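PDB 5DLL: aminopeptidase N from Francisella tularensis subsp. tularensis, which releases N-terminal amino acids from peptides as a zinc metallopeptidase of the M1 family, probably helping to degrade intracellular peptides left by protein breakdown. Local coordinates for residues A397-M402 / S446-W451; P458-S463 / A542-E547; L493-K498 / S535-F540. One frame throughout, in Å; residues are numbered along the deposited sequence.

Interaction 1: A397-M402 / S446-W451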
loop_
_atom_site.group_PDB
_atom_site.type_symbol
_atom_site.label_atom_id
_atom_site.label_comp_id
_atom_site.label_asym_id
_atom_site.label_seq_id
_atom_site.Cartn_x
_atom_site.Cartn_y
_atom_site.Cartn_z
ATOM N N ALA A 397 4.289 -5.043 -8.434
ATOM C CA ALA A 397 3.531 -6.263 -8.124
ATOM C C ALA A 397 2.752 -6.794 -9.337
ATOM O O ALA A 397 2.694 -8.007 -9.555
ATOM C CB ALA A 397 2.582 -6.014 -6.964
ATOM N N GLU A 398 2.159 -5.885 -10.113
ATOM C CA GLU A 398 1.458 -6.247 -11.353
ATOM C C GLU A 398 2.365 -7.010 -12.305
ATOM O O GLU A 398 1.918 -7.945 -12.967
ATOM C CB GLU A 398 0.920 -5.004 -12.080
ATOM C CG GLU A 398 -0.235 -4.306 -11.381
ATOM C CD GLU A 398 -1.494 -5.151 -11.325
ATOM O OE1 GLU A 398 -2.035 -5.494 -12.406
ATOM O OE2 GLU A 398 -1.941 -5.466 -10.198
ATOM N N ILE A 399 3.632 -6.611 -12.375
ATOM C CA ILE A 399 4.600 -7.283 -13.245
ATOM C C ILE A 399 4.890 -8.699 -12.742
ATOM O O ILE A 399 5.021 -9.635 -13.537
ATOM C CB ILE A 399 5.919 -6.485 -13.368
ATOM C CG1 ILE A 399 5.669 -5.117 -14.019
ATOM C CG2 ILE A 399 6.954 -7.257 -14.178
ATOM C CD1 ILE A 399 5.120 -5.158 -15.429
ATOM N N ILE A 400 4.981 -8.849 -11.423
ATOM C CA ILE A 400 5.169 -10.161 -10.808
ATOM C C ILE A 400 3.922 -11.027 -10.987
ATOM O O ILE A 400 4.024 -12.234 -11.215
ATOM C CB ILE A 400 5.556 -10.004 -9.326
ATOM C CG1 ILE A 400 7.023 -9.573 -9.241
ATOM C CG2 ILE A 400 5.347 -11.298 -8.551
ATOM C CD1 ILE A 400 7.310 -8.558 -8.164
ATOM N N ARG A 401 2.755 -10.397 -10.899
ATOM C CA ARG A 401 1.481 -11.062 -11.152
ATOM C C ARG A 401 1.349 -11.529 -12.604
ATOM O O ARG A 401 0.764 -12.575 -12.870
ATOM C CB ARG A 401 0.325 -10.122 -10.796
ATOM C CG ARG A 401 -1.056 -10.707 -11.029
ATOM C CD ARG A 401 -2.143 -9.766 -10.538
ATOM N NE ARG A 401 -2.119 -9.623 -9.085
ATOM C CZ ARG A 401 -2.573 -10.529 -8.224
ATOM N NH1 ARG A 401 -3.091 -11.679 -8.645
ATOM N NH2 ARG A 401 -2.501 -10.291 -6.924
ATOM N N MET A 402 1.888 -10.749 -13.536
ATOM C CA MET A 402 1.875 -11.120 -14.952
ATOM C C MET A 402 2.682 -12.383 -15.246
ATOM O O MET A 402 2.389 -13.096 -16.205
ATOM C CB MET A 402 2.393 -9.970 -15.822
ATOM C CG MET A 402 1.301 -9.055 -16.346
ATOM S SD MET A 402 1.962 -7.572 -17.121
ATOM C CE MET A 402 2.898 -8.280 -18.466
ATOM N N SER A 446 12.958 -13.112 -22.269
ATOM C CA SER A 446 13.860 -12.021 -22.645
ATOM C C SER A 446 13.082 -10.751 -22.986
ATOM O O SER A 446 13.479 -9.655 -22.589
ATOM C CB SER A 446 14.756 -12.425 -23.822
ATOM O OG SER A 446 15.825 -13.244 -23.381
ATOM N N LEU A 447 11.981 -10.909 -23.719
ATOM C CA LEU A 447 11.134 -9.782 -24.117
ATOM C C LEU A 447 10.346 -9.233 -22.932
ATOM O O LEU A 447 10.025 -8.044 -22.879
ATOM C CB LEU A 447 10.158 -10.203 -25.221
ATOM C CG LEU A 447 9.483 -9.060 -25.988
ATOM C CD1 LEU A 447 10.453 -8.405 -26.968
ATOM C CD2 LEU A 447 8.249 -9.569 -26.714
ATOM N N PHE A 448 10.019 -10.108 -21.989
ATOM C CA PHE A 448 9.310 -9.698 -20.790
ATOM C C PHE A 448 10.142 -8.741 -19.922
ATOM O O PHE A 448 9.586 -7.853 -19.276
ATOM C CB PHE A 448 8.906 -10.928 -19.983
ATOM C CG PHE A 448 8.049 -10.612 -18.801
ATOM C CD1 PHE A 448 6.689 -10.413 -18.956
ATOM C CD2 PHE A 448 8.602 -10.500 -17.536
ATOM C CE1 PHE A 448 5.891 -10.116 -17.869
ATOM C CE2 PHE A 448 7.809 -10.201 -16.443
ATOM C CZ PHE A 448 6.451 -10.010 -16.612
ATOM N N LYS A 449 11.466 -8.921 -19.913
ATOM C CA LYS A 449 12.377 -8.053 -19.144
ATOM C C LYS A 449 12.255 -6.567 -19.494
ATOM O O LYS A 449 12.550 -5.701 -18.665
ATOM C CB LYS A 449 13.831 -8.508 -19.319
ATOM C CG LYS A 449 14.164 -9.741 -18.501
ATOM C CD LYS A 449 15.515 -10.327 -18.864
ATOM C CE LYS A 449 15.784 -11.586 -18.061
ATOM N NZ LYS A 449 17.031 -12.266 -18.492
ATOM N N ARG A 450 11.816 -6.289 -20.721
ATOM C CA ARG A 450 11.565 -4.927 -21.200
ATOM C C ARG A 450 10.524 -4.149 -20.361
ATOM O O ARG A 450 10.482 -2.919 -20.422
ATOM C CB ARG A 450 11.146 -4.991 -22.680
ATOM C CG ARG A 450 10.918 -3.662 -23.385
ATOM C CD ARG A 450 12.118 -2.733 -23.306
ATOM N NE ARG A 450 11.832 -1.434 -23.916
ATOM C CZ ARG A 450 12.564 -0.336 -23.741
ATOM N NH1 ARG A 450 13.647 -0.357 -22.966
ATOM N NH2 ARG A 450 12.208 0.795 -24.345
ATOM N N TRP A 451 9.696 -4.857 -19.586
ATOM C CA TRP A 451 8.769 -4.220 -18.629
ATOM C C TRP A 451 9.481 -3.392 -17.546
ATOM O O TRP A 451 8.949 -2.381 -17.077
ATOM C CB TRP A 451 7.885 -5.271 -17.937
ATOM C CG TRP A 451 6.681 -5.698 -18.727
ATOM C CD1 TRP A 451 6.516 -6.871 -19.405
ATOM C CD2 TRP A 451 5.462 -4.960 -18.899
ATOM N NE1 TRP A 451 5.277 -6.906 -19.997
ATOM C CE2 TRP A 451 4.610 -5.746 -19.704
ATOM C CE3 TRP A 451 5.013 -3.707 -18.461
ATOM C CZ2 TRP A 451 3.329 -5.320 -20.078
ATOM C CZ3 TRP A 451 3.739 -3.286 -18.831
ATOM C CH2 TRP A 451 2.914 -4.092 -19.632
#
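With CG anti to its backbone N (chi1 -174°), Phe448 extends its ring across to the helix bearing Ile399, while the bend at the last torsion of Met402 (chi3 62°) turns the methyl CE toward the indole of Trp451. The two aromatic residues lie three positions apart on 446-451, as Ile399 and Met402 do on 397-402. Ile399 divides its branches between the rings. CG2 rests 3.7 Å from Phe448 CZ, whereas CD1, at the end of the longer branch, settles by the six-membered part of the indole, 3.5 Å from Trp451 CD2. The backbone joins in as well: Ile399 O lies at the edge of the phenyl ring, in its plane, 3.4 Å from Phe448 CZ.

Met402 crosses the indole at about a right angle. Its SD stands over the same face that Ile399 CD1 approaches, 4.3 Å from the centroid of the six-membered ring and 26° off the ring normal, a Met-aromatic contact. The methyl CE lies between the two aromatics, against the indole near Trp451 CE2 and 3.6 Å from Phe448 CE1. Trp451 CD1 lies over one face of Phe448, offset toward its rim. No hydrogen bond spans the two segments. All four touching residues are buried, and the one polar side-chain atom among them, Trp451 NE1, is bonded to His494 O.

This is hydrophobic core of the M1 catalytic domain where it meets the Ig-like domain. Helix 390-423 packs its Ala397, Ile400 and Arg401 side against helix 328-346, which carries the zinc ligand Glu332. From the short helix 450-453, Trp451 also touches Ile495 of strand 495-502, and Met402 touches Pro496 of that strand and Pro543 of the loop before strand 545-547.

Interaction 2: P458-S463 / A542-E547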
loop_
_atom_site.group_PDB
_atom_site.type_symbol
_atom_site.label_atom_id
_atom_site.label_comp_id
_atom_site.label_asym_id
_atom_site.label_seq_id
_atom_site.Cartn_x
_atom_site.Cartn_y
_atom_site.Cartn_z
ATOM N N PRO A 458 0.763 1.278 -21.619
ATOM C CA PRO A 458 0.436 0.880 -22.996
ATOM C C PRO A 458 -1.067 0.935 -23.312
ATOM O O PRO A 458 -1.896 0.583 -22.468
ATOM C CB PRO A 458 0.956 -0.565 -23.093
ATOM C CG PRO A 458 1.792 -0.790 -21.878
ATOM C CD PRO A 458 1.280 0.148 -20.829
ATOM N N ASN A 459 -1.396 1.384 -24.522
ATOM C CA ASN A 459 -2.774 1.430 -25.010
ATOM C C ASN A 459 -3.027 0.280 -25.977
ATOM O O ASN A 459 -2.301 0.125 -26.960
ATOM C CB ASN A 459 -3.038 2.754 -25.727
ATOM C CG ASN A 459 -2.912 3.950 -24.809
ATOM O OD1 ASN A 459 -3.828 4.264 -24.050
ATOM N ND2 ASN A 459 -1.777 4.632 -24.880
ATOM N N ILE A 460 -4.058 -0.518 -25.706
ATOM C CA ILE A 460 -4.372 -1.674 -26.543
ATOM C C ILE A 460 -5.600 -1.398 -27.410
ATOM O O ILE A 460 -6.712 -1.236 -26.899
ATOM C CB ILE A 460 -4.617 -2.945 -25.700
ATOM C CG1 ILE A 460 -3.520 -3.121 -24.639
ATOM C CG2 ILE A 460 -4.703 -4.173 -26.599
ATOM C CD1 ILE A 460 -2.113 -3.232 -25.187
ATOM N N LYS A 461 -5.381 -1.341 -28.721
ATOM C CA LYS A 461 -6.456 -1.178 -29.690
ATOM C C LYS A 461 -6.977 -2.559 -30.064
ATOM O O LYS A 461 -6.207 -3.409 -30.510
ATOM C CB LYS A 461 -5.932 -0.453 -30.931
ATOM C CG LYS A 461 -6.986 -0.124 -31.976
ATOM C CD LYS A 461 -6.354 0.495 -33.215
ATOM C CE LYS A 461 -7.363 0.656 -34.344
ATOM N NZ LYS A 461 -7.881 -0.652 -34.835
ATOM N N VAL A 462 -8.276 -2.782 -29.874
ATOM C CA VAL A 462 -8.890 -4.076 -30.172
ATOM C C VAL A 462 -9.748 -4.000 -31.429
ATOM O O VAL A 462 -10.562 -3.089 -31.587
ATOM C CB VAL A 462 -9.769 -4.574 -29.008
ATOM C CG1 VAL A 462 -10.419 -5.911 -29.360
ATOM C CG2 VAL A 462 -8.940 -4.682 -27.734
ATOM N N SER A 463 -9.558 -4.978 -32.310
ATOM C CA SER A 463 -10.322 -5.087 -33.544
ATOM C C SER A 463 -10.612 -6.564 -33.791
ATOM O O SER A 463 -9.828 -7.425 -33.391
ATOM C CB SER A 463 -9.535 -4.476 -34.703
ATOM O OG SER A 463 -10.366 -4.264 -35.829
ATOM N N ALA A 542 -3.040 -7.514 -17.594
ATOM C CA ALA A 542 -1.928 -6.601 -17.873
ATOM C C ALA A 542 -2.307 -5.154 -17.507
ATOM O O ALA A 542 -3.466 -4.762 -17.676
ATOM C CB ALA A 542 -1.539 -6.688 -19.341
ATOM N N PRO A 543 -1.335 -4.355 -17.012
ATOM C CA PRO A 543 -1.580 -2.953 -16.661
ATOM C C PRO A 543 -1.623 -2.030 -17.885
ATOM O O PRO A 543 -0.667 -1.296 -18.157
ATOM C CB PRO A 543 -0.400 -2.617 -15.742
ATOM C CG PRO A 543 0.704 -3.480 -16.235
ATOM C CD PRO A 543 0.058 -4.748 -16.719
ATOM N N VAL A 544 -2.749 -2.066 -18.595
ATOM C CA VAL A 544 -2.908 -1.363 -19.869
ATOM C C VAL A 544 -4.284 -0.705 -19.986
ATOM O O VAL A 544 -5.243 -1.132 -19.330
ATOM C CB VAL A 544 -2.722 -2.332 -21.060
ATOM C CG1 VAL A 544 -1.321 -2.923 -21.062
ATOM C CG2 VAL A 544 -3.757 -3.451 -21.034
ATOM N N LYS A 545 -4.365 0.345 -20.806
ATOM C CA LYS A 545 -5.652 0.877 -21.268
ATOM C C LYS A 545 -6.127 0.000 -22.419
ATOM O O LYS A 545 -5.314 -0.544 -23.170
ATOM C CB LYS A 545 -5.537 2.324 -21.752
ATOM C CG LYS A 545 -5.202 3.351 -20.681
ATOM C CD LYS A 545 -5.577 4.758 -21.137
ATOM C CE LYS A 545 -4.629 5.824 -20.599
ATOM N NZ LYS A 545 -4.691 5.982 -19.119
ATOM N N VAL A 546 -7.440 -0.130 -22.562
ATOM C CA VAL A 546 -8.015 -1.038 -23.549
ATOM C C VAL A 546 -9.099 -0.334 -24.356
ATOM O O VAL A 546 -10.184 -0.051 -23.842
ATOM C CB VAL A 546 -8.593 -2.299 -22.869
ATOM C CG1 VAL A 546 -9.187 -3.252 -23.899
ATOM C CG2 VAL A 546 -7.512 -2.997 -22.055
ATOM N N GLU A 547 -8.783 -0.041 -25.617
ATOM C CA GLU A 547 -9.760 0.492 -26.560
ATOM C C GLU A 547 -10.503 -0.668 -27.214
ATOM O O GLU A 547 -9.973 -1.334 -28.105
ATOM C CB GLU A 547 -9.077 1.362 -27.623
ATOM C CG GLU A 547 -10.033 1.945 -28.658
ATOM C CD GLU A 547 -9.358 2.919 -29.607
ATOM O OE1 GLU A 547 -8.741 3.894 -29.129
ATOM O OE2 GLU A 547 -9.456 2.715 -30.836
#
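The flat amide of Asn459 meets Lys545 through its oxygen: OD1 lies 3.4 Å from Lys545 CD and close to CB too, the two side chains running side by side in the same direction. One pair further along, the carboxylate of Glu547 sits likewise beside Lys461, OE2 against the methylene CG at 3.9 Å. Neither group forms a polar bond across the strands; Lys461 bends away at its last torsion, and its NZ remains 5.5 Å from Glu547 OE2, too far for a salt bridge though the opposite charges probably attract. Where the strands begin to pair, the Pro458 ring meets Val544 CG1, which touches its CB and CG alike.

Asn459, Lys461, Lys545 and Glu547 make up one side of a parallel ladder in which Ile460 is the residue that bonds. Its N donates to Lys545 O at 2.8 Å, and its O accepts from Glu547 N at 2.7 Å, so it straddles Val546. Lys545 N to Pro458 O and Val462 N to Glu547 O extend the ladder at its two ends. The axes of strands 459-463 and 545-547 lie 4.6 Å apart and 21° from parallel.

In the Ig-like domain this joins the first strand to the last: 545-547 is an outer strand of a four-stranded sheet whose other pairings are antiparallel, and 459-467 bonds on its other flank to strand 472-480. The side of the ladder away from Asn459 is aliphatic. With CG1 anti to the carbonyl carbon (chi1 -62°), Val544 has CG2 between its backbone N and carbonyl carbon, and there it meets Ile460 CG1 at 3.6 Å. Val462 and Val546 touch more lightly, CG2 to CG1, while Ile460 and Val546 also lean on Phe537 of the loop after strand 533-535.

Interaction 3: L493-K498 / S535-F540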
loop_
_atom_site.group_PDB
_atom_site.type_symbol
_atom_site.label_atom_id
_atom_site.label_comp_id
_atom_site.label_asym_id
_atom_site.label_seq_id
_atom_site.Cartn_x
_atom_site.Cartn_y
_atom_site.Cartn_z
ATOM N N LEU A 493 5.957 -4.849 -25.901
ATOM C CA LEU A 493 6.116 -5.646 -24.685
ATOM C C LEU A 493 5.495 -7.042 -24.802
ATOM O O LEU A 493 4.820 -7.364 -25.778
ATOM C CB LEU A 493 5.474 -4.914 -23.505
ATOM C CG LEU A 493 5.993 -3.503 -23.231
ATOM C CD1 LEU A 493 5.025 -2.733 -22.347
ATOM C CD2 LEU A 493 7.375 -3.567 -22.601
ATOM N N HIS A 494 5.743 -7.858 -23.781
ATOM C CA HIS A 494 5.132 -9.172 -23.636
ATOM C C HIS A 494 3.849 -9.007 -22.811
ATOM O O HIS A 494 3.912 -8.819 -21.592
ATOM C CB HIS A 494 6.118 -10.099 -22.917
ATOM C CG HIS A 494 5.770 -11.554 -22.998
ATOM N ND1 HIS A 494 6.721 -12.546 -22.891
ATOM C CD2 HIS A 494 4.587 -12.185 -23.178
ATOM C CE1 HIS A 494 6.138 -13.727 -22.996
ATOM N NE2 HIS A 494 4.843 -13.535 -23.174
ATOM N N ILE A 495 2.692 -9.061 -23.476
ATOM C CA ILE A 495 1.394 -8.868 -22.809
ATOM C C ILE A 495 0.643 -10.199 -22.715
ATOM O O ILE A 495 0.368 -10.820 -23.743
ATOM C CB ILE A 495 0.461 -7.876 -23.560
ATOM C CG1 ILE A 495 1.229 -6.719 -24.216
ATOM C CG2 ILE A 495 -0.615 -7.342 -22.622
ATOM C CD1 ILE A 495 1.917 -5.780 -23.254
ATOM N N PRO A 496 0.307 -10.642 -21.488
ATOM C CA PRO A 496 -0.591 -11.778 -21.320
ATOM C C PRO A 496 -2.050 -11.329 -21.306
ATOM O O PRO A 496 -2.414 -10.433 -20.537
ATOM C CB PRO A 496 -0.191 -12.344 -19.958
ATOM C CG PRO A 496 0.307 -11.168 -19.197
ATOM C CD PRO A 496 0.843 -10.178 -20.198
ATOM N N VAL A 497 -2.865 -11.948 -22.160
ATOM C CA VAL A 497 -4.288 -11.637 -22.258
ATOM C C VAL A 497 -5.113 -12.840 -21.812
ATOM O O VAL A 497 -5.346 -13.766 -22.590
ATOM C CB VAL A 497 -4.686 -11.262 -23.699
ATOM C CG1 VAL A 497 -6.038 -10.561 -23.706
ATOM C CG2 VAL A 497 -3.620 -10.385 -24.338
ATOM N N LYS A 498 -5.540 -12.820 -20.552
ATOM C CA LYS A 498 -6.396 -13.869 -20.002
ATOM C C LYS A 498 -7.812 -13.640 -20.507
ATOM O O LYS A 498 -8.380 -12.562 -20.311
ATOM C CB LYS A 498 -6.360 -13.855 -18.473
ATOM C CG LYS A 498 -7.017 -15.065 -17.837
ATOM C CD LYS A 498 -6.983 -14.997 -16.321
ATOM C CE LYS A 498 -7.882 -16.066 -15.717
ATOM N NZ LYS A 498 -7.920 -15.993 -14.232
ATOM N N SER A 535 -14.537 -12.048 -23.714
ATOM C CA SER A 535 -14.166 -11.672 -22.351
ATOM C C SER A 535 -12.650 -11.506 -22.331
ATOM O O SER A 535 -11.923 -12.490 -22.452
ATOM C CB SER A 535 -14.600 -12.755 -21.364
ATOM O OG SER A 535 -14.189 -12.440 -20.050
ATOM N N LEU A 536 -12.182 -10.267 -22.189
ATOM C CA LEU A 536 -10.769 -9.940 -22.406
ATOM C C LEU A 536 -10.106 -9.277 -21.200
ATOM O O LEU A 536 -10.738 -8.506 -20.473
ATOM C CB LEU A 536 -10.632 -9.033 -23.629
ATOM C CG LEU A 536 -10.765 -9.739 -24.980
ATOM C CD1 LEU A 536 -10.956 -8.729 -26.101
ATOM C CD2 LEU A 536 -9.556 -10.623 -25.246
ATOM N N PHE A 537 -8.820 -9.578 -21.018
ATOM C CA PHE A 537 -8.032 -9.084 -19.886
ATOM C C PHE A 537 -8.725 -9.376 -18.554
ATOM O O PHE A 537 -9.011 -8.474 -17.759
ATOM C CB PHE A 537 -7.714 -7.593 -20.054
ATOM C CG PHE A 537 -6.908 -7.287 -21.286
ATOM C CD1 PHE A 537 -5.530 -7.467 -21.290
ATOM C CD2 PHE A 537 -7.527 -6.841 -22.447
ATOM C CE1 PHE A 537 -4.784 -7.196 -22.426
ATOM C CE2 PHE A 537 -6.787 -6.567 -23.587
ATOM C CZ PHE A 537 -5.413 -6.745 -23.577
ATOM N N ARG A 538 -8.994 -10.659 -18.337
ATOM C CA ARG A 538 -9.652 -11.128 -17.125
ATOM C C ARG A 538 -8.761 -10.921 -15.907
ATOM O O ARG A 538 -7.570 -11.236 -15.945
ATOM C CB ARG A 538 -9.995 -12.604 -17.260
ATOM C CG ARG A 538 -11.072 -12.899 -18.284
ATOM C CD ARG A 538 -11.346 -14.392 -18.340
ATOM N NE ARG A 538 -12.607 -14.705 -19.001
ATOM C CZ ARG A 538 -13.160 -15.915 -19.031
ATOM N NH1 ARG A 538 -12.568 -16.947 -18.432
ATOM N NH2 ARG A 538 -14.316 -16.096 -19.662
ATOM N N ASP A 539 -9.349 -10.396 -14.833
ATOM C CA ASP A 539 -8.615 -10.018 -13.614
ATOM C C ASP A 539 -7.534 -8.960 -13.875
ATOM O O ASP A 539 -6.531 -8.901 -13.150
ATOM C CB ASP A 539 -8.001 -11.250 -12.933
ATOM C CG ASP A 539 -9.039 -12.279 -12.552
ATOM O OD1 ASP A 539 -9.936 -11.947 -11.747
ATOM O OD2 ASP A 539 -8.957 -13.421 -13.052
ATOM N N PHE A 540 -7.748 -8.126 -14.898
ATOM C CA PHE A 540 -6.796 -7.081 -15.277
ATOM C C PHE A 540 -5.416 -7.712 -15.482
ATOM O O PHE A 540 -4.455 -7.408 -14.764
ATOM C CB PHE A 540 -6.783 -5.992 -14.197
ATOM C CG PHE A 540 -6.183 -4.688 -14.639
ATOM C CD1 PHE A 540 -6.787 -3.932 -15.636
ATOM C CD2 PHE A 540 -5.036 -4.193 -14.026
ATOM C CE1 PHE A 540 -6.245 -2.719 -16.030
ATOM C CE2 PHE A 540 -4.492 -2.982 -14.414
ATOM C CZ PHE A 540 -5.097 -2.244 -15.417
#
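Lys498 O takes the backbone N-H of Arg538 at 2.8 Å. The bond is almost straight, 176° at the hydrogen, with the donor tilted from the carbonyl plane. Phe537 N also comes near this oxygen, but at an angle too poor for a bond. The CB and CG of Arg538 close over the same carbonyl, while the Lys498 side chain, extended with CG anti to its backbone N (chi1 -169°), passes Arg538 CB at about a right angle. At its tip NZ meets Asp539 OD2 nearly along the C-O axis, a salt bridge of 3.0 Å.

The other half of the contact is apolar. Val497 CG1 sits centrally over one face of the Phe537 ring, 3.8 Å from the centroid and 9° off the normal, a CH-pi contact. Ile495 CG2 reaches the ring edge at Phe537 CE1, and Leu536 CD2 touches Val497 CG1 at 3.8 Å. Here the chain leaves strand 533-535, which pairs with strand 495-502 in the Ig-like domain, and enters a type II turn, Phe537 to Phe540.

Arg538 NE bonds Ser535 OG at 3.0 Å, nearly in the guanidinium plane, and its NH1 and NH2 bridge to Glu511 and Asp562. Ser535 OG also hydrogen-bonds Asp562, which thus ties both side chains together. Lys498 is paired with Asp539 and Arg538 with two acids, and two carboxylates around the buried guanidinium probably favour its charged form.

Interactions 2 and 3 lie within the Ig-like domain, their centres 9 Å apart, with 493-498 and 535-540 nested inside the loop that 458-463 and 542-547 close. Ala542 CB packs on Ile495 CG2 at 3.5 Å, and Pro458 CG on Leu493 CD1 at 3.8 Å. Interaction 1 joins both to the catalytic domain through its indole: Trp451 CZ2 lies 3.5 Å from Ile495 CD1, and Trp451 CH2 4.1 Å from Pro458 CG. After helix 450-453 the next element of the chain is strand 459-467, linking interactions 1 and 2. The zinc site is closest to interaction 1, where the Ile399 side chain is about 12 Å from that of zinc ligand Glu332.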